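Local coordinates for protein 11S globulin (PDB 5WXU) that probably serves as a hexameric seed storage globulin and binds the plant hormone auxin, indole-3-acetic acid, at residues R199-K207 against L248-Y257; V420-L431 against A445-I455. All blocks are in the same frame, centred on the assembly; numbering follows the deposited sequence. Where two conformers were deposited one is given.

Contact 1. Residues R199-K207 against L248-Y257. With PO4 (phosphate ion), chain N.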
loop_
_atom_site.group_PDB
_atom_site.type_symbol
_atom_site.label_atom_id
_atom_site.label_comp_id
_atom_site.label_asym_id
_atom_site.label_seq_id
_atom_site.Cartn_x
_atom_site.Cartn_y
_atom_site.Cartn_z
ATOM N N ARG B 199 -7.329 -31.374 7.566
ATOM C CA ARG B 199 -8.648 -31.012 8.055
ATOM C C ARG B 199 -8.755 -31.307 9.513
ATOM O O ARG B 199 -8.782 -32.454 9.912
ATOM C CB ARG B 199 -9.792 -31.738 7.308
ATOM C CG ARG B 199 -9.698 -31.594 5.770
ATOM C CD ARG B 199 -10.825 -32.378 5.081
ATOM N NE ARG B 199 -10.416 -32.906 3.785
ATOM C CZ ARG B 199 -11.031 -32.661 2.636
ATOM N NH1 ARG B 199 -12.096 -31.837 2.554
ATOM N NH2 ARG B 199 -10.533 -33.230 1.543
ATOM N N TYR B 200 -8.839 -30.243 10.309
ATOM C CA TYR B 200 -8.792 -30.323 11.747
ATOM C C TYR B 200 -10.182 -30.022 12.235
ATOM O O TYR B 200 -10.626 -28.915 12.174
ATOM C CB TYR B 200 -7.723 -29.387 12.340
ATOM C CG TYR B 200 -6.274 -29.927 12.178
ATOM C CD1 TYR B 200 -5.985 -31.118 11.455
ATOM C CD2 TYR B 200 -5.225 -29.314 12.766
ATOM C CE1 TYR B 200 -4.686 -31.572 11.291
ATOM C CE2 TYR B 200 -3.909 -29.738 12.579
ATOM C CZ TYR B 200 -3.622 -30.875 11.877
ATOM O OH TYR B 200 -2.293 -31.348 11.773
ATOM N N PHE B 201 -10.831 -31.016 12.863
ATOM C CA PHE B 201 -12.181 -30.930 13.291
ATOM C C PHE B 201 -12.316 -30.763 14.811
ATOM O O PHE B 201 -11.519 -31.317 15.575
ATOM C CB PHE B 201 -12.947 -32.206 12.818
ATOM C CG PHE B 201 -13.328 -32.215 11.388
ATOM C CD1 PHE B 201 -12.485 -32.726 10.479
ATOM C CD2 PHE B 201 -14.552 -31.679 10.936
ATOM C CE1 PHE B 201 -12.811 -32.739 9.144
ATOM C CE2 PHE B 201 -14.864 -31.647 9.607
ATOM C CZ PHE B 201 -13.995 -32.222 8.715
ATOM N N LEU B 202 -13.244 -29.926 15.231
ATOM C CA LEU B 202 -13.575 -29.709 16.675
ATOM C C LEU B 202 -14.742 -30.639 17.008
ATOM O O LEU B 202 -15.898 -30.255 17.032
ATOM C CB LEU B 202 -13.924 -28.300 16.962
ATOM C CG LEU B 202 -12.703 -27.350 16.927
ATOM C CD1 LEU B 202 -11.997 -27.221 15.615
ATOM C CD2 LEU B 202 -13.167 -25.998 17.442
ATOM N N GLY B 203 -14.383 -31.880 17.255
ATOM C CA GLY B 203 -15.343 -32.939 17.271
ATOM C C GLY B 203 -15.259 -33.925 16.173
ATOM O O GLY B 203 -14.490 -33.847 15.222
ATOM N N GLY B 204 -16.168 -34.923 16.270
ATOM C CA GLY B 204 -16.257 -35.956 15.273
ATOM C C GLY B 204 -15.447 -37.186 15.518
ATOM O O GLY B 204 -14.513 -37.164 16.299
ATOM N N ASN B 205 -15.789 -38.259 14.799
ATOM C CA ASN B 205 -15.025 -39.484 14.815
ATOM C C ASN B 205 -15.391 -40.291 13.569
ATOM O O ASN B 205 -16.464 -40.057 13.044
ATOM C CB ASN B 205 -15.461 -40.232 16.063
ATOM C CG ASN B 205 -14.385 -41.099 16.653
ATOM O OD1 ASN B 205 -13.281 -41.277 16.100
ATOM N ND2 ASN B 205 -14.693 -41.620 17.834
ATOM N N GLN B 206 -14.546 -41.232 13.139
ATOM C CA GLN B 206 -14.846 -42.203 12.050
ATOM C C GLN B 206 -16.266 -42.738 12.162
ATOM O O GLN B 206 -16.688 -43.027 13.257
ATOM C CB GLN B 206 -13.888 -43.425 12.118
ATOM C CG GLN B 206 -13.757 -44.093 13.513
ATOM C CD GLN B 206 -13.840 -45.648 13.522
ATOM O OE1 GLN B 206 -14.868 -46.242 13.147
ATOM N NE2 GLN B 206 -12.767 -46.307 14.009
ATOM N N LYS B 207 -17.002 -42.856 11.051
ATOM C CA LYS B 207 -18.277 -43.614 11.026
ATOM C C LYS B 207 -17.967 -45.092 10.867
ATOM O O LYS B 207 -18.522 -45.918 11.580
ATOM C CB LYS B 207 -19.193 -43.140 9.871
ATOM C CG LYS B 207 -20.674 -43.526 9.979
ATOM C CD LYS B 207 -21.334 -43.567 8.611
ATOM C CE LYS B 207 -22.849 -43.754 8.643
ATOM N NZ LYS B 207 -23.495 -44.143 9.943
ATOM N N LEU B 248 -16.114 -34.412 24.032
ATOM C CA LEU B 248 -15.423 -33.660 22.944
ATOM C C LEU B 248 -14.601 -34.562 22.056
ATOM O O LEU B 248 -14.537 -34.390 20.807
ATOM C CB LEU B 248 -14.544 -32.538 23.468
ATOM C CG LEU B 248 -15.227 -31.208 23.746
ATOM C CD1 LEU B 248 -16.219 -31.298 24.838
ATOM C CD2 LEU B 248 -14.184 -30.139 24.136
ATOM N N GLN B 249 -13.976 -35.553 22.685
ATOM C CA GLN B 249 -13.143 -36.551 21.988
ATOM C C GLN B 249 -13.958 -37.593 21.269
ATOM O O GLN B 249 -13.409 -38.369 20.510
ATOM C CB GLN B 249 -12.129 -37.228 22.950
ATOM C CG GLN B 249 -11.229 -36.220 23.652
ATOM C CD GLN B 249 -10.224 -36.890 24.568
ATOM O OE1 GLN B 249 -10.586 -37.708 25.404
ATOM N NE2 GLN B 249 -8.943 -36.563 24.383
ATOM N N SER B 250 -15.261 -37.576 21.507
ATOM C CA SER B 250 -16.220 -38.349 20.727
ATOM C C SER B 250 -16.005 -39.804 20.955
ATOM O O SER B 250 -16.190 -40.577 20.064
ATOM C CB SER B 250 -16.115 -38.064 19.219
ATOM O OG SER B 250 -17.299 -38.477 18.502
ATOM N N GLU B 251 -15.558 -40.197 22.127
ATOM C CA GLU B 251 -15.363 -41.615 22.307
ATOM C C GLU B 251 -16.780 -42.253 22.382
ATOM O O GLU B 251 -17.807 -41.623 22.847
ATOM C CB GLU B 251 -14.311 -41.969 23.401
ATOM C CG GLU B 251 -12.873 -42.333 22.849
ATOM C CD GLU B 251 -12.561 -41.931 21.365
ATOM O OE1 GLU B 251 -13.070 -42.600 20.408
ATOM O OE2 GLU B 251 -11.763 -40.977 21.132
ATOM N N ASN B 252 -16.826 -43.428 21.765
ATOM C CA ASN B 252 -18.056 -44.180 21.568
ATOM C C ASN B 252 -19.107 -43.431 20.765
ATOM O O ASN B 252 -20.284 -43.688 20.955
ATOM C CB ASN B 252 -18.660 -44.615 22.910
ATOM C CG ASN B 252 -17.648 -45.315 23.795
ATOM O OD1 ASN B 252 -16.878 -46.172 23.316
ATOM N ND2 ASN B 252 -17.610 -44.930 25.082
ATOM N N ASP B 253 -18.696 -42.496 19.891
ATOM C CA ASP B 253 -19.642 -41.696 19.089
ATOM C C ASP B 253 -19.039 -41.736 17.699
ATOM O O ASP B 253 -18.040 -41.050 17.448
ATOM C CB ASP B 253 -19.768 -40.295 19.725
ATOM C CG ASP B 253 -20.535 -39.265 18.860
ATOM O OD1 ASP B 253 -21.045 -39.619 17.761
ATOM O OD2 ASP B 253 -20.631 -38.086 19.330
ATOM N N PHE B 254 -19.604 -42.572 16.817
ATOM C CA PHE B 254 -19.134 -42.839 15.476
ATOM C C PHE B 254 -20.137 -42.380 14.395
ATOM O O PHE B 254 -20.539 -43.143 13.515
ATOM C CB PHE B 254 -18.852 -44.344 15.335
ATOM C CG PHE B 254 -17.924 -44.869 16.402
ATOM C CD1 PHE B 254 -16.572 -44.511 16.400
ATOM C CD2 PHE B 254 -18.419 -45.665 17.454
ATOM C CE1 PHE B 254 -15.703 -44.956 17.393
ATOM C CE2 PHE B 254 -17.566 -46.124 18.438
ATOM C CZ PHE B 254 -16.208 -45.761 18.418
ATOM N N ARG B 255 -20.486 -41.104 14.438
ATOM C CA ARG B 255 -21.377 -40.503 13.423
ATOM C C ARG B 255 -20.642 -39.886 12.229
ATOM O O ARG B 255 -21.281 -39.379 11.291
ATOM C CB ARG B 255 -22.238 -39.466 14.091
ATOM C CG ARG B 255 -23.246 -40.087 15.076
ATOM C CD ARG B 255 -24.035 -39.083 15.815
ATOM N NE ARG B 255 -23.177 -38.213 16.633
ATOM C CZ ARG B 255 -23.501 -37.001 17.073
ATOM N NH1 ARG B 255 -24.687 -36.441 16.833
ATOM N NH2 ARG B 255 -22.619 -36.332 17.758
ATOM N N GLY B 256 -19.330 -39.922 12.230
ATOM C CA GLY B 256 -18.582 -39.263 11.175
ATOM C C GLY B 256 -18.568 -37.767 11.485
ATOM O O GLY B 256 -18.601 -37.330 12.646
ATOM N N TYR B 257 -18.484 -36.975 10.425
ATOM C CA TYR B 257 -18.260 -35.527 10.607
ATOM C C TYR B 257 -19.385 -34.688 10.078
ATOM O O TYR B 257 -19.270 -33.463 9.943
ATOM C CB TYR B 257 -16.924 -35.155 9.939
ATOM C CG TYR B 257 -15.761 -35.839 10.579
ATOM C CD1 TYR B 257 -15.345 -37.080 10.184
ATOM C CD2 TYR B 257 -15.131 -35.260 11.649
ATOM C CE1 TYR B 257 -14.313 -37.706 10.870
ATOM C CE2 TYR B 257 -14.073 -35.850 12.289
ATOM C CZ TYR B 257 -13.647 -37.060 11.878
ATOM O OH TYR B 257 -12.588 -37.618 12.583
HETATM P P PO4 N . -13.248 -28.756 5.119
HETATM O O1 PO4 N . -12.456 -29.142 6.468
HETATM O O2 PO4 N . -14.384 -27.746 5.127
HETATM O O3 PO4 N . -12.298 -27.904 4.267
HETATM O O4 PO4 N . -13.493 -29.897 4.130
HETATM O O HOH W 1 -18.775 -36.061 17.328
HETATM O O HOH W 2 -18.984 -38.482 15.042
#
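Y257 leans over one face of the F201 ring, with its CD2 3.5 Å from F201 CG. The ring planes stand 43° apart, so the pair is oblique. F201 holds this pose with CG anti to its carbonyl carbon (chi1 -78°), and W222 stacks on it and also meets Y257. The backbone of G203 and G204 passes the Y257 ring: G203 O lies at the ring edge, 3.6 Å from Y257 CE2, and a side chain on G204 would run into Y257 CD2.

This is the margin of the N-terminal cupin barrel, where strands 198-201 and 258-260 both pair with strand 91-98. Helix 242-248 ends nearby in a Schellman motif at S250, the residue that also opens a type II turn to D253. N205 ND2 donates to S250 O at 2.9 Å, from 43° above the carbonyl plane, while D253 N reaches this oxygen from the opposite face. N205 ND2 also donates to E251 OE1 (3.2 Å), which is salt-bridged to K372 of the second subunit as well. F254 presents its ring edge to Q206 O, which lies 3.5 Å from F254 CD1 and is buried without a hydrogen-bonding partner in the model.

Contact 2. Residues V420-L431 against A445-I455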
loop_
_atom_site.group_PDB
_atom_site.type_symbol
_atom_site.label_atom_id
_atom_site.label_comp_id
_atom_site.label_asym_id
_atom_site.label_seq_id
_atom_site.Cartn_x
_atom_site.Cartn_y
_atom_site.Cartn_z
ATOM N N VAL B 420 -9.981 -14.187 -30.021
ATOM C CA VAL B 420 -11.097 -13.843 -30.847
ATOM C C VAL B 420 -11.863 -12.731 -30.167
ATOM O O VAL B 420 -12.003 -12.738 -28.965
ATOM C CB VAL B 420 -12.015 -15.070 -31.026
ATOM C CG1 VAL B 420 -13.336 -14.667 -31.664
ATOM C CG2 VAL B 420 -11.307 -16.152 -31.857
ATOM N N GLY B 421 -12.479 -11.856 -30.963
ATOM C CA GLY B 421 -13.402 -10.846 -30.432
ATOM C C GLY B 421 -12.739 -9.483 -30.290
ATOM O O GLY B 421 -11.568 -9.292 -30.608
ATOM N N ARG B 422 -13.473 -8.533 -29.771
ATOM C CA ARG B 422 -12.996 -7.126 -29.734
ATOM C C ARG B 422 -11.846 -6.911 -28.829
ATOM O O ARG B 422 -11.043 -6.029 -29.118
ATOM C CB ARG B 422 -14.078 -6.081 -29.439
ATOM C CG ARG B 422 -15.225 -6.232 -30.367
ATOM C CD ARG B 422 -16.059 -4.979 -30.423
ATOM N NE ARG B 422 -16.554 -4.414 -29.185
ATOM C CZ ARG B 422 -17.599 -4.857 -28.452
ATOM N NH1 ARG B 422 -18.267 -6.042 -28.731
ATOM N NH2 ARG B 422 -17.944 -4.134 -27.356
ATOM N N THR B 423 -11.677 -7.775 -27.812
ATOM C CA THR B 423 -10.512 -7.648 -26.908
ATOM C C THR B 423 -9.334 -8.589 -27.358
ATOM O O THR B 423 -8.391 -8.837 -26.618
ATOM C CB THR B 423 -10.910 -7.995 -25.489
ATOM O OG1 THR B 423 -11.541 -9.326 -25.456
ATOM C CG2 THR B 423 -11.877 -6.955 -24.963
ATOM N N SER B 424 -9.388 -9.096 -28.580
ATOM C CA SER B 424 -8.388 -10.070 -29.003
ATOM C C SER B 424 -6.963 -9.491 -29.148
ATOM O O SER B 424 -6.725 -8.341 -29.511
ATOM C CB SER B 424 -8.803 -10.757 -30.319
ATOM O OG SER B 424 -8.451 -9.960 -31.450
ATOM N N VAL B 425 -6.013 -10.346 -28.843
ATOM C CA VAL B 425 -4.602 -10.089 -29.149
ATOM C C VAL B 425 -4.391 -9.987 -30.681
ATOM O O VAL B 425 -3.555 -9.251 -31.123
ATOM C CB VAL B 425 -3.760 -11.159 -28.446
ATOM C CG1 VAL B 425 -4.031 -12.514 -28.996
ATOM C CG2 VAL B 425 -2.300 -10.849 -28.633
ATOM N N ILE B 426 -5.195 -10.684 -31.467
ATOM C CA ILE B 426 -5.099 -10.558 -32.962
ATOM C C ILE B 426 -5.353 -9.094 -33.390
ATOM O O ILE B 426 -4.532 -8.466 -34.148
ATOM C CB ILE B 426 -6.073 -11.551 -33.616
ATOM C CG1 ILE B 426 -5.811 -12.993 -33.163
ATOM C CG2 ILE B 426 -6.154 -11.313 -35.093
ATOM C CD1 ILE B 426 -4.414 -13.491 -33.326
ATOM N N ARG B 427 -6.367 -8.460 -32.830
ATOM C CA ARG B 427 -6.703 -7.067 -33.124
ATOM C C ARG B 427 -5.582 -6.106 -32.755
ATOM O O ARG B 427 -5.356 -5.130 -33.433
ATOM C CB ARG B 427 -7.963 -6.592 -32.401
ATOM C CG ARG B 427 -9.285 -7.220 -32.844
ATOM C CD ARG B 427 -10.439 -6.383 -32.342
ATOM N NE ARG B 427 -11.675 -6.825 -32.995
ATOM C CZ ARG B 427 -12.653 -6.037 -33.409
ATOM N NH1 ARG B 427 -12.608 -4.722 -33.283
ATOM N NH2 ARG B 427 -13.705 -6.593 -34.023
ATOM N N ALA B 428 -4.918 -6.388 -31.625
ATOM C CA ALA B 428 -3.921 -5.513 -31.069
ATOM C C ALA B 428 -2.633 -5.482 -31.817
ATOM O O ALA B 428 -1.847 -4.555 -31.620
ATOM C CB ALA B 428 -3.711 -5.856 -29.596
ATOM N N VAL B 429 -2.350 -6.546 -32.592
ATOM C CA VAL B 429 -1.143 -6.639 -33.375
ATOM C C VAL B 429 -1.373 -6.016 -34.796
ATOM O O VAL B 429 -2.452 -6.161 -35.362
ATOM C CB VAL B 429 -0.708 -8.135 -33.414
ATOM C CG1 VAL B 429 0.415 -8.436 -34.431
ATOM C CG2 VAL B 429 -0.298 -8.604 -31.989
ATOM N N PRO B 430 -0.366 -5.324 -35.348
ATOM C CA PRO B 430 -0.520 -4.805 -36.719
ATOM C C PRO B 430 -0.948 -5.877 -37.688
ATOM O O PRO B 430 -0.441 -6.998 -37.627
ATOM C CB PRO B 430 0.857 -4.240 -37.020
ATOM C CG PRO B 430 1.416 -3.839 -35.679
ATOM C CD PRO B 430 0.962 -4.983 -34.800
ATOM N N LEU B 431 -1.877 -5.539 -38.583
ATOM C CA LEU B 431 -2.303 -6.493 -39.616
ATOM C C LEU B 431 -1.135 -7.091 -40.399
ATOM O O LEU B 431 -1.128 -8.301 -40.680
ATOM C CB LEU B 431 -3.155 -5.820 -40.707
ATOM C CG LEU B 431 -4.639 -5.929 -40.936
ATOM C CD1 LEU B 431 -4.880 -5.446 -42.362
ATOM C CD2 LEU B 431 -5.365 -7.225 -40.639
ATOM N N ALA B 445 -6.479 -11.460 -43.440
ATOM C CA ALA B 445 -6.030 -10.972 -42.112
ATOM C C ALA B 445 -7.063 -10.041 -41.555
ATOM O O ALA B 445 -7.314 -10.098 -40.380
ATOM C CB ALA B 445 -4.702 -10.289 -42.237
ATOM N N ARG B 446 -7.700 -9.191 -42.372
ATOM C CA ARG B 446 -8.820 -8.387 -41.844
ATOM C C ARG B 446 -9.940 -9.234 -41.320
ATOM O O ARG B 446 -10.480 -8.947 -40.263
ATOM C CB ARG B 446 -9.390 -7.439 -42.889
ATOM C CG ARG B 446 -8.570 -6.255 -43.069
ATOM C CD ARG B 446 -9.209 -5.317 -44.094
ATOM N NE ARG B 446 -8.092 -4.498 -44.511
ATOM C CZ ARG B 446 -7.648 -3.440 -43.834
ATOM N NH1 ARG B 446 -8.293 -2.995 -42.748
ATOM N NH2 ARG B 446 -6.572 -2.791 -44.278
ATOM N N SER B 447 -10.353 -10.256 -42.092
ATOM C CA SER B 447 -11.388 -11.135 -41.653
ATOM C C SER B 447 -11.026 -11.720 -40.325
ATOM O O SER B 447 -11.865 -11.811 -39.420
ATOM C CB SER B 447 -11.630 -12.268 -42.660
ATOM O OG SER B 447 -12.185 -11.735 -43.888
ATOM N N LEU B 448 -9.773 -12.148 -40.184
ATOM C CA LEU B 448 -9.333 -12.683 -38.881
ATOM C C LEU B 448 -9.537 -11.707 -37.705
ATOM O O LEU B 448 -10.080 -12.065 -36.624
ATOM C CB LEU B 448 -7.893 -13.147 -38.965
ATOM C CG LEU B 448 -7.406 -14.051 -37.852
ATOM C CD1 LEU B 448 -8.077 -15.444 -37.823
ATOM C CD2 LEU B 448 -5.905 -14.200 -37.948
ATOM N N LYS B 449 -9.137 -10.459 -37.921
ATOM C CA LYS B 449 -9.347 -9.417 -36.929
ATOM C C LYS B 449 -10.804 -9.127 -36.563
ATOM O O LYS B 449 -11.153 -9.037 -35.343
ATOM C CB LYS B 449 -8.694 -8.087 -37.373
ATOM C CG LYS B 449 -7.262 -7.974 -36.974
ATOM C CD LYS B 449 -6.715 -6.565 -37.164
ATOM C CE LYS B 449 -5.265 -6.440 -36.777
ATOM N NZ LYS B 449 -4.849 -5.057 -36.308
ATOM N N TYR B 450 -11.671 -8.995 -37.600
ATOM C CA TYR B 450 -12.989 -8.396 -37.440
ATOM C C TYR B 450 -14.245 -9.224 -37.592
ATOM O O TYR B 450 -15.309 -8.718 -37.290
ATOM C CB TYR B 450 -13.075 -7.154 -38.338
ATOM C CG TYR B 450 -11.935 -6.195 -38.128
ATOM C CD1 TYR B 450 -11.715 -5.630 -36.875
ATOM C CD2 TYR B 450 -11.051 -5.844 -39.146
ATOM C CE1 TYR B 450 -10.689 -4.739 -36.658
ATOM C CE2 TYR B 450 -9.990 -4.967 -38.940
ATOM C CZ TYR B 450 -9.801 -4.412 -37.680
ATOM O OH TYR B 450 -8.807 -3.535 -37.412
ATOM N N ASN B 451 -14.168 -10.498 -37.986
ATOM C CA ASN B 451 -15.384 -11.285 -38.291
ATOM C C ASN B 451 -16.263 -11.509 -37.054
ATOM O O ASN B 451 -17.479 -11.460 -37.160
ATOM C CB ASN B 451 -15.083 -12.650 -38.989
ATOM C CG ASN B 451 -14.921 -12.531 -40.537
ATOM O OD1 ASN B 451 -14.904 -11.453 -41.064
ATOM N ND2 ASN B 451 -14.848 -13.667 -41.241
ATOM N N ARG B 452 -15.654 -11.726 -35.902
ATOM C CA ARG B 452 -16.395 -11.749 -34.628
ATOM C C ARG B 452 -16.290 -10.394 -33.906
ATOM O O ARG B 452 -15.183 -9.978 -33.510
ATOM C CB ARG B 452 -15.874 -12.858 -33.751
ATOM C CG ARG B 452 -16.146 -14.233 -34.368
ATOM C CD ARG B 452 -17.586 -14.598 -34.129
ATOM N NE ARG B 452 -17.688 -16.012 -34.076
ATOM C CZ ARG B 452 -18.722 -16.669 -33.594
ATOM N NH1 ARG B 452 -19.813 -16.040 -33.159
ATOM N NH2 ARG B 452 -18.647 -17.965 -33.632
ATOM N N GLU B 453 -17.439 -9.754 -33.719
ATOM C CA GLU B 453 -17.542 -8.466 -33.064
ATOM C C GLU B 453 -17.917 -8.586 -31.593
ATOM O O GLU B 453 -17.988 -7.614 -30.906
ATOM C CB GLU B 453 -18.535 -7.542 -33.810
ATOM C CG GLU B 453 -17.936 -6.996 -35.128
ATOM C CD GLU B 453 -16.615 -6.209 -34.916
ATOM O OE1 GLU B 453 -16.508 -5.423 -33.908
ATOM O OE2 GLU B 453 -15.662 -6.398 -35.732
ATOM N N GLU B 454 -18.113 -9.801 -31.120
ATOM C CA GLU B 454 -18.440 -10.033 -29.712
ATOM C C GLU B 454 -17.210 -9.786 -28.864
ATOM O O GLU B 454 -16.123 -9.858 -29.348
ATOM C CB GLU B 454 -18.872 -11.477 -29.427
ATOM C CG GLU B 454 -20.137 -11.929 -30.186
ATOM C CD GLU B 454 -19.852 -12.736 -31.478
ATOM O OE1 GLU B 454 -18.920 -12.437 -32.240
ATOM O OE2 GLU B 454 -20.576 -13.702 -31.701
ATOM N N ILE B 455 -17.444 -9.577 -27.571
ATOM C CA ILE B 455 -16.401 -9.742 -26.533
ATOM C C ILE B 455 -16.741 -10.973 -25.742
ATOM O O ILE B 455 -17.839 -11.045 -25.145
ATOM C CB ILE B 455 -16.340 -8.530 -25.580
ATOM C CG1 ILE B 455 -15.838 -7.309 -26.352
ATOM C CG2 ILE B 455 -15.446 -8.806 -24.408
ATOM C CD1 ILE B 455 -15.802 -5.952 -25.579
HETATM O O HOH W 3 -12.559 -11.576 -33.848
HETATM O O HOH W 4 -9.856 -11.073 -33.437
HETATM O O HOH W 5 -7.866 -3.647 -34.997
HETATM O O HOH W 6 -14.716 -3.366 -34.367
#
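In the conformer described, one of two deposited, the R427 guanidinium is covered on both faces. Y450 CD1 lies over its centre, 3.6 Å from R427 CZ, with the ring plane turned 89° to it, and R422 CA covers the opposite face. At the edge, R427 NH2 forms a salt bridge with E453 OE2, less certain for the second conformer and with a weak hydrogen bond; a water links R427 NH1 to E453 OE1. R427 belongs to an indole-3-acetate site seen in this protein, though none is bound to it here.

I455 CD1 lies over one face of the R422 guanidinium, 3.3 Å from R422 NH2. At its edge, R422 NH1 donates in plane to E453 O at 2.7 Å (N-H...O 163°). Bound auxin touches R422 and T423, and R422 NH1 also bonds Q125 of the fourth subunit. Replacing R422 by alanine would probably leave E453 O without this donor and I455 CD1 without the flat group it rests on.

K449, extended beyond CG, brings NZ to R427 O (2.9 Å) and V429 O (2.8 Å), and pairs with D146 of the third subunit. Helix 431-438 and the start of helix 442-450 connect the segments, A445 packing on I435 and L448 on F438, while V420 packs on strand 343-349.

Overall arrangement
From the N terminus, the chain first builds the N-terminal cupin barrel, and contact 1 then closes a loop of 40 residues between R199-K207 and L248-Y257. That loop holds strand 221-224 and helices 231-238 and 242-248, with 208-218 unmodelled. The second barrel follows, and contact 2 closes a shorter loop of 13 residues, mostly helical. The loops are in series, neither nested nor crossing. Each returns the chain to its own barrel: in the second, strand 343-349 pairs with both 416-418 and 457-458, matching the arrangement in the first and consistent with a bicupin. The centres of contacts 1 and 2 are about 58 Å apart, on opposite sides of the chain's centre.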